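Local coordinates for fimbrial subunit type 1 (Actinomyces oris, PDB 3UXF), which builds the type 1 fimbriae of this Gram-positive bacterium as their major subunit, which is anchored to the peptidoglycan of the cell wall, at residues A[192-195]-A[200-203]; A[354-359]-A[463-468]; A[358-363]-A[375-380]; A[364-369]-A[454-459]; A[389-394]-A[446-451]. One frame throughout, in Å; residues are numbered along the deposited sequence.

Interaction 1 (A[192-195]-A[200-203]); sequences KPAP and DITY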
# COMPACT_ATOMS: atom_id res chain seq x y z
N LYS A 192 10.71 -3.60 -12.27
CA LYS A 192 11.37 -4.58 -13.15
C LYS A 192 11.95 -3.94 -14.45
O LYS A 192 13.04 -4.32 -14.88
CB LYS A 192 10.41 -5.75 -13.47
CG LYS A 192 11.10 -6.90 -14.22
CD LYS A 192 10.13 -8.04 -14.49
CE LYS A 192 9.78 -8.78 -13.24
NZ LYS A 192 8.85 -9.96 -13.46
N PRO A 193 11.26 -2.96 -15.05
CA PRO A 193 11.82 -2.26 -16.21
C PRO A 193 12.95 -1.29 -15.89
O PRO A 193 13.47 -0.69 -16.84
CB PRO A 193 10.63 -1.46 -16.76
CG PRO A 193 9.44 -2.18 -16.26
CD PRO A 193 9.82 -2.67 -14.88
N ALA A 194 13.32 -1.16 -14.63
CA ALA A 194 14.34 -0.18 -14.24
C ALA A 194 15.51 -0.81 -13.48
O ALA A 194 15.86 -0.39 -12.38
CB ALA A 194 13.66 0.95 -13.40
N PRO A 195 16.22 -1.76 -14.11
CA PRO A 195 17.39 -2.32 -13.45
C PRO A 195 18.48 -1.24 -13.25
O PRO A 195 19.13 -1.21 -12.21
CB PRO A 195 17.87 -3.41 -14.42
CG PRO A 195 17.29 -3.00 -15.79
CD PRO A 195 15.95 -2.37 -15.43
N ASP A 200 12.71 5.00 -15.62
CA ASP A 200 11.37 5.27 -15.13
C ASP A 200 10.87 4.19 -14.17
O ASP A 200 11.06 3.00 -14.45
CB ASP A 200 10.41 5.31 -16.32
CG ASP A 200 10.69 6.47 -17.28
OD1 ASP A 200 11.47 7.39 -16.94
OD2 ASP A 200 10.14 6.43 -18.41
N ILE A 201 10.18 4.60 -13.12
CA ILE A 201 9.56 3.64 -12.20
C ILE A 201 8.07 3.97 -12.16
O ILE A 201 7.70 5.13 -12.18
CB ILE A 201 10.22 3.73 -10.81
CG1 ILE A 201 11.63 3.09 -10.87
CG2 ILE A 201 9.33 3.08 -9.70
CD1 ILE A 201 12.45 3.25 -9.58
N THR A 202 7.20 2.96 -12.10
CA THR A 202 5.77 3.23 -12.09
C THR A 202 5.17 2.89 -10.72
O THR A 202 5.43 1.81 -10.19
CB THR A 202 5.02 2.37 -13.11
OG1 THR A 202 5.60 2.51 -14.42
CG2 THR A 202 3.55 2.78 -13.18
N TYR A 203 4.38 3.80 -10.16
CA TYR A 203 3.66 3.51 -8.93
C TYR A 203 2.17 3.38 -9.19
O TYR A 203 1.60 4.11 -10.02
CB TYR A 203 3.86 4.65 -7.93
CG TYR A 203 5.28 4.73 -7.38
CD1 TYR A 203 5.85 3.67 -6.70
CD2 TYR A 203 6.02 5.90 -7.51
CE1 TYR A 203 7.11 3.74 -6.17
CE2 TYR A 203 7.31 5.99 -6.96
CZ TYR A 203 7.85 4.91 -6.31
OH TYR A 203 9.12 5.00 -5.77
O HOH W 1 11.88 2.06 -16.97
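A194, one residue after the water-linked P193, makes the direct contact with D200 and I201. At P193 the approach is indirect: a water donates a sound bond to D200 O (2.8 Å from its oxygen) and a weak one to P193 O at 3.2 Å, so it links the two backbone carbonyls, more firmly on the D200 side. At A194 the CB points at the other segment and stands 3.5 Å from D200 O, just before the strand begins. The same methyl packs 3.9 Å from CG1 of I201. That branch is available because it lies beside the backbone N of I201 (chi1 -73°), while CG2 turns the other way, over one face of the Y203 ring.

A194 and I201 are both buried. The carbonyl of A194 is bonded to Y353 OH, and I201 packs on Y353 too, so one tyrosine serves both sides. P195 then carries the chain away, with a backbone bond to R426. The evidence is therefore of a small apolar touch plus one bridging water, 95 Å² in total. It lies at the base of the loop joining strands 185-190 and 201-208, which are antiparallel neighbours: a beta-hairpin at the edge of a five-strand sheet.

Interaction 2 (A[354-359]-A[463-468]); sequences GKVILT and LPFRVL. Unlike the reference sequence in segment 354-359: I357 (reference Val).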
# COMPACT_ATOMS: atom_id res chain seq x y z
N GLY A 354 21.86 -0.83 -5.70
CA GLY A 354 23.19 -0.97 -5.11
C GLY A 354 24.32 -0.48 -5.99
O GLY A 354 24.25 -0.46 -7.22
N LYS A 355 25.40 -0.06 -5.34
CA LYS A 355 26.65 0.27 -6.03
C LYS A 355 27.43 -0.99 -6.31
O LYS A 355 27.45 -1.88 -5.47
CB LYS A 355 27.47 1.15 -5.08
CG LYS A 355 28.90 1.41 -5.58
CD LYS A 355 29.74 2.31 -4.62
CE LYS A 355 28.97 3.56 -4.18
NZ LYS A 355 28.98 4.59 -5.25
N VAL A 356 28.06 -1.07 -7.49
CA VAL A 356 29.00 -2.15 -7.77
C VAL A 356 30.38 -1.52 -7.88
O VAL A 356 30.54 -0.52 -8.59
CB VAL A 356 28.66 -2.84 -9.10
CG1 VAL A 356 29.73 -3.84 -9.46
CG2 VAL A 356 27.27 -3.53 -8.97
N ILE A 357 31.37 -2.06 -7.18
CA ILE A 357 32.75 -1.62 -7.40
C ILE A 357 33.47 -2.72 -8.16
O ILE A 357 33.58 -3.84 -7.64
CB ILE A 357 33.50 -1.32 -6.09
CG1 ILE A 357 32.81 -0.18 -5.36
CG2 ILE A 357 34.91 -0.88 -6.40
CD1 ILE A 357 33.33 0.05 -3.91
N LEU A 358 33.92 -2.43 -9.38
CA LEU A 358 34.58 -3.42 -10.21
C LEU A 358 36.07 -3.19 -10.05
O LEU A 358 36.56 -2.10 -10.34
CB LEU A 358 34.12 -3.22 -11.65
CG LEU A 358 34.54 -4.24 -12.72
CD1 LEU A 358 33.75 -3.93 -14.02
CD2 LEU A 358 36.02 -4.18 -13.02
N THR A 359 36.79 -4.22 -9.59
CA THR A 359 38.25 -4.18 -9.56
C THR A 359 38.82 -5.06 -10.66
O THR A 359 38.47 -6.24 -10.79
CB THR A 359 38.80 -4.70 -8.23
OG1 THR A 359 38.35 -3.82 -7.19
CG2 THR A 359 40.35 -4.73 -8.23
N LEU A 463 30.36 -12.21 -17.63
CA LEU A 463 30.67 -12.57 -16.25
C LEU A 463 29.47 -12.27 -15.36
O LEU A 463 29.20 -11.10 -15.04
CB LEU A 463 31.84 -11.71 -15.80
CG LEU A 463 33.06 -11.80 -16.72
CD1 LEU A 463 34.13 -10.82 -16.25
CD2 LEU A 463 33.58 -13.22 -16.78
N PRO A 464 28.74 -13.30 -14.93
CA PRO A 464 27.51 -13.09 -14.15
C PRO A 464 27.84 -12.62 -12.76
O PRO A 464 28.85 -13.03 -12.18
CB PRO A 464 26.86 -14.46 -14.12
CG PRO A 464 27.39 -15.13 -15.37
CD PRO A 464 28.83 -14.67 -15.44
N PHE A 465 26.95 -11.80 -12.22
CA PHE A 465 27.02 -11.36 -10.82
C PHE A 465 25.65 -10.91 -10.38
O PHE A 465 24.76 -10.70 -11.20
CB PHE A 465 28.04 -10.22 -10.64
CG PHE A 465 27.60 -8.91 -11.24
CD1 PHE A 465 27.82 -8.66 -12.59
CD2 PHE A 465 26.99 -7.91 -10.46
CE1 PHE A 465 27.41 -7.48 -13.20
CE2 PHE A 465 26.59 -6.71 -11.08
CZ PHE A 465 26.80 -6.49 -12.43
N ARG A 466 25.47 -10.80 -9.07
CA ARG A 466 24.21 -10.34 -8.50
C ARG A 466 24.45 -9.17 -7.58
O ARG A 466 25.49 -9.09 -6.90
CB ARG A 466 23.53 -11.46 -7.72
CG ARG A 466 22.88 -12.49 -8.62
CD ARG A 466 22.30 -13.63 -7.77
NE ARG A 466 21.50 -14.51 -8.60
CZ ARG A 466 21.23 -15.78 -8.28
NH1 ARG A 466 21.71 -16.32 -7.16
NH2 ARG A 466 20.48 -16.51 -9.11
N VAL A 467 23.48 -8.26 -7.55
CA VAL A 467 23.40 -7.23 -6.52
C VAL A 467 22.28 -7.69 -5.62
O VAL A 467 21.16 -7.87 -6.06
CB VAL A 467 23.09 -5.83 -7.16
CG1 VAL A 467 22.79 -4.81 -6.06
CG2 VAL A 467 24.29 -5.37 -7.99
N LEU A 468 22.62 -7.96 -4.36
CA LEU A 468 21.64 -8.42 -3.40
C LEU A 468 21.09 -7.32 -2.52
O LEU A 468 21.82 -6.41 -2.12
CB LEU A 468 22.27 -9.50 -2.52
CG LEU A 468 22.76 -10.73 -3.32
CD1 LEU A 468 23.35 -11.71 -2.32
CD2 LEU A 468 21.64 -11.37 -4.15
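V356 lays its CG2 methyl between two side chains of the facing segment, 3.6 Å from CG2 of V467 and 3.9 Å from CE2 of F465. The placement follows from its first torsion: CG1 is anti to the backbone N (chi1 173°), which puts CG2 beside that nitrogen and out toward 463-468. V467 has nearly the same torsion, so the two valines meet through equivalent branches, crossing at a slant. Its other branch, CG1, rests 4.0 Å from CA of G354, coming in directly against the backbone where no side chain intervenes.

F465 has its CG wedged between its own backbone N and carbonyl carbon (chi1 71°), and from there the ring rises toward V356. The methyl reaches the ring obliquely, and L463 O lies in the ring plane at its edge. Nothing polar passes between the segments. G354, V356, F465 and V467 are all buried, whereas K355 and R466 set their CB atoms away from the contact and find polar partners on the outside, K355 NZ in a salt bridge with E421 and R466 NE with D443 O.

L447 adds a further apolar layer, touching F465 and L358. Since 354-359 pairs with strands 419-426 and 478-484, and 463-465 pairs instead with 444-451, the contact joins two different sheets by apolar packing, without hydrogen bonds between the segments. That is the interior of a beta sandwich, here the prealbumin-like domain at the C-terminal end of the pilin.

Interaction 3 (A[358-363]-A[375-380]); sequences LTKTGT and AQFQVY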
# COMPACT_ATOMS: atom_id res chain seq x y z
N LEU A 358 33.92 -2.43 -9.38
CA LEU A 358 34.58 -3.42 -10.21
C LEU A 358 36.07 -3.19 -10.05
O LEU A 358 36.56 -2.10 -10.34
CB LEU A 358 34.12 -3.22 -11.65
CG LEU A 358 34.54 -4.24 -12.72
CD1 LEU A 358 33.75 -3.93 -14.02
CD2 LEU A 358 36.02 -4.18 -13.02
N THR A 359 36.79 -4.22 -9.59
CA THR A 359 38.25 -4.18 -9.56
C THR A 359 38.82 -5.06 -10.66
O THR A 359 38.47 -6.24 -10.79
CB THR A 359 38.80 -4.70 -8.23
OG1 THR A 359 38.35 -3.82 -7.19
CG2 THR A 359 40.35 -4.73 -8.23
N LYS A 360 39.69 -4.48 -11.47
CA LYS A 360 40.31 -5.20 -12.56
C LYS A 360 41.71 -5.64 -12.19
O LYS A 360 42.51 -4.85 -11.68
CB LYS A 360 40.35 -4.34 -13.82
CG LYS A 360 40.89 -5.06 -15.05
CD LYS A 360 39.90 -6.08 -15.58
CE LYS A 360 40.32 -6.60 -16.94
NZ LYS A 360 41.45 -7.56 -16.86
N THR A 361 42.01 -6.90 -12.43
CA THR A 361 43.34 -7.43 -12.17
C THR A 361 43.73 -8.40 -13.27
O THR A 361 43.09 -8.46 -14.32
CB THR A 361 43.42 -8.11 -10.78
OG1 THR A 361 44.80 -8.31 -10.43
CG2 THR A 361 42.70 -9.44 -10.79
N GLY A 362 44.80 -9.16 -13.04
CA GLY A 362 45.26 -10.12 -14.02
C GLY A 362 45.91 -11.30 -13.34
O GLY A 362 46.26 -11.23 -12.16
N THR A 363 46.08 -12.39 -14.08
CA THR A 363 46.73 -13.57 -13.52
C THR A 363 48.18 -13.30 -13.14
O THR A 363 48.74 -14.03 -12.32
CB THR A 363 46.67 -14.77 -14.46
OG1 THR A 363 47.24 -14.44 -15.73
CG2 THR A 363 45.22 -15.22 -14.64
N ALA A 375 40.39 -0.68 -19.00
CA ALA A 375 39.50 -1.77 -19.34
C ALA A 375 38.09 -1.20 -19.37
O ALA A 375 37.72 -0.39 -18.51
CB ALA A 375 39.59 -2.88 -18.27
N GLN A 376 37.31 -1.59 -20.36
CA GLN A 376 35.92 -1.10 -20.47
C GLN A 376 34.93 -2.24 -20.36
O GLN A 376 35.18 -3.37 -20.82
CB GLN A 376 35.72 -0.36 -21.79
CG GLN A 376 36.67 0.83 -21.90
CD GLN A 376 36.25 1.76 -23.00
OE1 GLN A 376 35.91 1.34 -24.10
NE2 GLN A 376 36.19 3.05 -22.68
N PHE A 377 33.79 -1.94 -19.76
CA PHE A 377 32.74 -2.91 -19.56
C PHE A 377 31.38 -2.33 -19.86
O PHE A 377 31.15 -1.14 -19.69
CB PHE A 377 32.74 -3.35 -18.10
CG PHE A 377 33.97 -4.08 -17.71
CD1 PHE A 377 34.00 -5.47 -17.74
CD2 PHE A 377 35.10 -3.38 -17.27
CE1 PHE A 377 35.19 -6.19 -17.36
CE2 PHE A 377 36.27 -4.08 -16.90
CZ PHE A 377 36.30 -5.49 -16.93
N GLN A 378 30.48 -3.21 -20.26
CA GLN A 378 29.06 -2.86 -20.32
C GLN A 378 28.34 -3.92 -19.51
O GLN A 378 28.94 -4.94 -19.14
CB GLN A 378 28.55 -2.87 -21.76
CG GLN A 378 29.31 -1.85 -22.56
CD GLN A 378 28.66 -1.52 -23.88
OE1 GLN A 378 28.31 -2.42 -24.67
NE2 GLN A 378 28.47 -0.22 -24.13
N VAL A 379 27.06 -3.66 -19.20
CA VAL A 379 26.31 -4.55 -18.29
C VAL A 379 25.00 -4.97 -18.93
O VAL A 379 24.33 -4.14 -19.58
CB VAL A 379 25.97 -3.83 -16.96
CG1 VAL A 379 25.32 -4.82 -15.95
CG2 VAL A 379 27.23 -3.16 -16.35
N TYR A 380 24.62 -6.24 -18.75
CA TYR A 380 23.34 -6.73 -19.25
C TYR A 380 22.59 -7.45 -18.12
O TYR A 380 23.21 -7.92 -17.16
CB TYR A 380 23.57 -7.77 -20.36
CG TYR A 380 24.23 -7.22 -21.61
CD1 TYR A 380 25.59 -6.97 -21.62
CD2 TYR A 380 23.50 -6.99 -22.78
CE1 TYR A 380 26.22 -6.47 -22.75
CE2 TYR A 380 24.12 -6.47 -23.92
CZ TYR A 380 25.46 -6.22 -23.89
OH TYR A 380 26.09 -5.73 -25.03
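K360 NZ, at the end of a side chain lying against A375 and F377, is gripped twice: it is covalently linked to CG of D484, and it donates to T361 O at 3.2 Å with an N-H...O angle of 160°. This link is an intramolecular isopeptide bond, the hallmark of many Gram-positive pilin domains, and it is set inside the prealbumin-like beta sandwich. It joins strand 344-362 to its parallel neighbour 478-484. E449 touches K360 alongside it, as an acidic residue does in related isopeptide sites.

The aliphatic part of K360 leads to the link along A375 and F377. CG leaves anti to the backbone N (chi1 -176°); the bend at chi2 brings CD and CE over A375, CE 4.0 Å from A375 CB, and the bend at chi4 then turns NZ. CD comes to the edge of the F377 ring, near its plane, 3.9 Å from CZ. All four contact residues are buried, which probably shields the amide from water on this side.

The same ring is held from another direction. L358 CD2 lies 3.9 Å from CE2 of F377, and L358 CD1 sits over one face in a CH-pi contact, 3.7 Å from the centroid of the F377 ring and 16° off its normal.

Interaction 4 (A[364-369]-A[454-459]); sequences DDLADK and EGYNLQ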
# COMPACT_ATOMS: atom_id res chain seq x y z
N ASP A 364 48.74 -12.23 -13.71
CA ASP A 364 50.10 -11.78 -13.39
C ASP A 364 50.22 -10.98 -12.09
O ASP A 364 51.32 -10.70 -11.60
CB ASP A 364 50.68 -10.98 -14.56
CG ASP A 364 49.79 -9.80 -14.98
OD1 ASP A 364 48.64 -9.69 -14.48
OD2 ASP A 364 50.25 -9.01 -15.84
N ASP A 365 49.08 -10.63 -11.51
CA ASP A 365 49.03 -9.93 -10.24
C ASP A 365 50.06 -8.80 -10.09
O ASP A 365 50.87 -8.80 -9.14
CB ASP A 365 49.25 -10.95 -9.13
CG ASP A 365 49.04 -10.36 -7.76
OD1 ASP A 365 48.07 -9.60 -7.58
OD2 ASP A 365 49.87 -10.67 -6.88
N LEU A 366 50.05 -7.84 -11.01
CA LEU A 366 51.01 -6.72 -10.94
C LEU A 366 50.72 -5.77 -9.76
O LEU A 366 49.57 -5.42 -9.49
CB LEU A 366 51.06 -5.97 -12.28
CG LEU A 366 51.32 -6.76 -13.55
CD1 LEU A 366 51.22 -5.88 -14.77
CD2 LEU A 366 52.71 -7.45 -13.54
N ALA A 367 51.76 -5.34 -9.06
CA ALA A 367 51.58 -4.41 -7.95
C ALA A 367 51.24 -3.00 -8.46
O ALA A 367 50.54 -2.25 -7.77
CB ALA A 367 52.82 -4.37 -7.06
N ASP A 368 51.70 -2.68 -9.66
CA ASP A 368 51.30 -1.45 -10.34
C ASP A 368 49.88 -1.61 -10.89
O ASP A 368 49.71 -1.99 -12.05
CB ASP A 368 52.27 -1.11 -11.47
CG ASP A 368 51.92 0.19 -12.17
OD1 ASP A 368 50.95 0.86 -11.73
OD2 ASP A 368 52.60 0.55 -13.15
N LYS A 369 48.89 -1.29 -10.07
CA LYS A 369 47.48 -1.47 -10.44
C LYS A 369 47.07 -0.62 -11.64
O LYS A 369 46.01 -0.87 -12.25
CB LYS A 369 46.54 -1.13 -9.28
CG LYS A 369 46.79 -1.85 -7.96
CD LYS A 369 46.94 -3.31 -8.19
CE LYS A 369 47.01 -4.05 -6.86
NZ LYS A 369 47.24 -5.50 -7.12
N GLU A 454 45.60 -2.57 -21.98
CA GLU A 454 46.76 -2.85 -22.84
C GLU A 454 47.59 -4.02 -22.29
O GLU A 454 47.93 -4.04 -21.11
CB GLU A 454 47.63 -1.60 -22.95
CG GLU A 454 48.82 -1.78 -23.85
CD GLU A 454 49.55 -0.47 -24.06
OE1 GLU A 454 49.18 0.50 -23.36
OE2 GLU A 454 50.46 -0.41 -24.90
N GLY A 455 47.91 -4.99 -23.14
CA GLY A 455 48.71 -6.13 -22.74
C GLY A 455 47.90 -7.32 -22.25
O GLY A 455 48.47 -8.31 -21.78
N TYR A 456 46.58 -7.20 -22.33
CA TYR A 456 45.68 -8.28 -21.87
C TYR A 456 44.64 -8.71 -22.91
O TYR A 456 44.42 -8.03 -23.92
CB TYR A 456 44.98 -7.88 -20.57
CG TYR A 456 45.97 -7.62 -19.49
CD1 TYR A 456 46.40 -8.63 -18.65
CD2 TYR A 456 46.55 -6.37 -19.35
CE1 TYR A 456 47.32 -8.41 -17.68
CE2 TYR A 456 47.50 -6.14 -18.40
CZ TYR A 456 47.88 -7.15 -17.56
OH TYR A 456 48.85 -6.91 -16.61
N ASN A 457 44.03 -9.86 -22.66
CA ASN A 457 43.01 -10.40 -23.54
C ASN A 457 41.63 -9.93 -23.10
O ASN A 457 41.40 -9.58 -21.94
CB ASN A 457 43.02 -11.91 -23.47
CG ASN A 457 44.15 -12.51 -24.25
OD1 ASN A 457 44.13 -12.51 -25.51
ND2 ASN A 457 45.17 -12.96 -23.55
N LEU A 458 40.73 -9.91 -24.07
CA LEU A 458 39.30 -9.86 -23.77
C LEU A 458 38.91 -11.17 -23.06
O LEU A 458 39.71 -12.08 -22.94
CB LEU A 458 38.52 -9.69 -25.07
CG LEU A 458 38.63 -8.29 -25.71
CD1 LEU A 458 38.28 -8.42 -27.21
CD2 LEU A 458 37.68 -7.31 -25.02
N GLN A 459 37.67 -11.24 -22.59
CA GLN A 459 37.15 -12.44 -21.94
C GLN A 459 36.47 -13.40 -22.92
O GLN A 459 35.89 -12.99 -23.94
CB GLN A 459 36.11 -12.07 -20.87
CG GLN A 459 36.66 -11.26 -19.73
CD GLN A 459 37.57 -12.04 -18.84
OE1 GLN A 459 37.45 -13.27 -18.73
NE2 GLN A 459 38.44 -11.32 -18.13
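The tight part of this contact is the hydroxyl of Y456, which donates to OD2 of D364 over 2.6 Å. D364 OD2 receives it on its syn lone pair, the side facing its sister oxygen. Aspartate and tyrosine come from opposite directions, with the carboxylate near the plane of the ring at its edge but turned 70° against it. D364 CG stands between its own backbone N and carbonyl carbon (chi1 55°), and this torsion is what swings the carboxylate toward the phenol. L366 closes in on the same hydroxyl: its CD1 is 3.2 Å from Y456 OH, a close approach for a methyl.

Even here the alpha carbons of D364 and Y456 are 10.2 Å apart, so side-chain length alone bridges the loops; the rest of the segments makes no contact. D365, on the exposed side, directs its CB away, and within the loop K369 NZ makes a weak bond to L366 O, 3.3 Å.

The contact ties the loop between strands 344-362 and 376-385 to that between 444-451 and 463-465, at one end of the prealbumin-like sandwich, where Y456 also packs on D484, isopeptide partner of K360. Y372 OH is bonded to both D364 OD1 and L366 N. Each oxygen of the D364 carboxylate thus has a tyrosine hydroxyl as partner, which fixes its rotation and would be expected to favour its ionised form.

Interaction 5 (A[389-394]-A[446-451]); sequences ATLRDS and CLVETK. With CA (calcium ion), chain C.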
# COMPACT_ATOMS: atom_id res chain seq x y z
N ALA A 389 26.82 -17.41 -20.28
CA ALA A 389 25.57 -16.72 -20.05
C ALA A 389 24.98 -16.29 -21.36
O ALA A 389 25.69 -16.09 -22.34
CB ALA A 389 25.78 -15.50 -19.13
N THR A 390 23.66 -16.18 -21.36
CA THR A 390 22.92 -15.63 -22.48
C THR A 390 22.50 -14.19 -22.15
O THR A 390 21.73 -13.95 -21.21
CB THR A 390 21.67 -16.46 -22.73
OG1 THR A 390 22.04 -17.81 -23.04
CG2 THR A 390 20.87 -15.88 -23.89
N LEU A 391 23.00 -13.23 -22.92
CA LEU A 391 22.65 -11.83 -22.69
C LEU A 391 21.23 -11.54 -23.10
O LEU A 391 20.75 -12.03 -24.13
CB LEU A 391 23.59 -10.90 -23.47
CG LEU A 391 25.09 -11.15 -23.25
CD1 LEU A 391 25.86 -10.15 -24.09
CD2 LEU A 391 25.39 -11.00 -21.76
N ARG A 392 20.53 -10.76 -22.28
CA ARG A 392 19.17 -10.33 -22.58
C ARG A 392 19.24 -8.92 -23.22
O ARG A 392 19.96 -8.04 -22.76
CB ARG A 392 18.35 -10.35 -21.27
CG ARG A 392 16.82 -10.35 -21.32
CD ARG A 392 16.17 -10.74 -19.92
NE ARG A 392 16.79 -11.95 -19.33
CZ ARG A 392 17.10 -12.11 -18.03
NH1 ARG A 392 16.83 -11.15 -17.15
NH2 ARG A 392 17.71 -13.22 -17.62
N ASP A 393 18.47 -8.69 -24.27
CA ASP A 393 18.47 -7.41 -24.95
C ASP A 393 17.74 -6.36 -24.10
O ASP A 393 16.59 -6.54 -23.74
CB ASP A 393 17.73 -7.62 -26.28
CG ASP A 393 17.65 -6.36 -27.12
OD1 ASP A 393 18.23 -5.30 -26.78
OD2 ASP A 393 17.00 -6.44 -28.19
N SER A 394 18.42 -5.27 -23.75
CA SER A 394 17.82 -4.25 -22.88
C SER A 394 16.71 -3.46 -23.57
O SER A 394 15.91 -2.83 -22.89
CB SER A 394 18.91 -3.30 -22.40
OG SER A 394 19.98 -4.08 -21.84
N CYS A 446 25.23 -9.42 -15.99
CA CYS A 446 26.49 -9.90 -16.59
C CYS A 446 27.34 -8.70 -16.91
O CYS A 446 26.84 -7.73 -17.50
CB CYS A 446 26.21 -10.64 -17.93
SG CYS A 446 25.83 -12.42 -17.60
N LEU A 447 28.62 -8.75 -16.55
CA LEU A 447 29.59 -7.80 -17.15
C LEU A 447 30.02 -8.35 -18.49
O LEU A 447 30.23 -9.55 -18.62
CB LEU A 447 30.82 -7.69 -16.27
CG LEU A 447 30.60 -7.13 -14.88
CD1 LEU A 447 31.89 -7.22 -14.11
CD2 LEU A 447 30.08 -5.70 -14.95
N VAL A 448 30.16 -7.49 -19.49
CA VAL A 448 30.86 -7.88 -20.71
C VAL A 448 32.06 -6.97 -20.82
O VAL A 448 31.93 -5.75 -20.84
CB VAL A 448 29.96 -7.74 -21.94
CG1 VAL A 448 30.78 -7.92 -23.23
CG2 VAL A 448 28.80 -8.77 -21.87
N GLU A 449 33.24 -7.57 -20.88
CA GLU A 449 34.45 -6.79 -21.10
C GLU A 449 34.54 -6.38 -22.57
O GLU A 449 34.77 -7.20 -23.44
CB GLU A 449 35.68 -7.56 -20.64
CG GLU A 449 36.95 -6.73 -20.64
CD GLU A 449 38.12 -7.40 -19.93
OE1 GLU A 449 37.90 -8.29 -19.07
OE2 GLU A 449 39.31 -7.02 -20.20
N THR A 450 34.31 -5.10 -22.82
CA THR A 450 34.29 -4.59 -24.20
C THR A 450 35.61 -4.02 -24.67
O THR A 450 35.74 -3.81 -25.88
CB THR A 450 33.16 -3.53 -24.42
OG1 THR A 450 33.32 -2.49 -23.46
CG2 THR A 450 31.79 -4.17 -24.19
N LYS A 451 36.55 -3.73 -23.76
CA LYS A 451 37.89 -3.36 -24.20
C LYS A 451 38.86 -3.84 -23.16
O LYS A 451 38.73 -3.51 -21.97
CB LYS A 451 37.98 -1.85 -24.39
CG LYS A 451 39.34 -1.40 -24.94
CD LYS A 451 39.20 -0.03 -25.57
CE LYS A 451 40.43 0.38 -26.39
NZ LYS A 451 41.56 0.77 -25.53
CA CA C . 17.64 -4.22 -28.99
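L391 reaches C446 and V448 by the far end of its side chain. CB sets off across the contact and itself meets neither residue; with CG beside the backbone N (chi1 -53°), the chain turns inward, and the branch point is still 4.6 Å from V448 CG2. The two methyls do the touching. CD1 lies 3.9 Å from CG2 of V448, and CD2 packs 3.9 Å from CB of C446 and is also near V448 CG2. A389 adds a second, tighter point, its CB 3.4 Å from C446 SG.

That sulfur is bonded to C382 in a disulfide. C382 belongs to strand 376-385, which pairs with both 388-391 and 444-451 in one sheet; the latter two cross at 83° with their axes 9.1 Å apart, so they meet through side chains and not as paired neighbours. P462 packs on both L391 and C446, extending the apolar patch.

A little further along, D393 enters a calcium loop. It holds the ion with both carboxylate oxygens, OD1 at 2.5 Å and OD2 at 2.4 Å from the calcium; D395, T398, T400 and D402 complete the site. The bidentate grip fixes the carboxylate's rotation and is consistent with an ionised carboxylate. Apolar packing around a disulfide thus lies at the base of the loop, and the calcium holds its residues 393 to 402 together.

In the fold
From the N terminus, interaction 1 comes first and closes a short hairpin loop in the middle domain, in series with the rest. Interaction 2 then opens on strand 344-362 and closes the longest loop, back to 463-468, tying the two sheets of the C-terminal domain together. Interaction 3 starts from the same strand, sharing L358 and T359 with interaction 2, and closes a short connection to 376-385. Interaction 4 is nested inside interaction 2 and crosses interaction 3, pinning two loops at the distal end. Interaction 5 follows interaction 3 and is nested within both 4 and 2. Strand 444-451, part of interaction 5, also touches interactions 2, 3 and 4, joining the four contacts of the C-terminal domain.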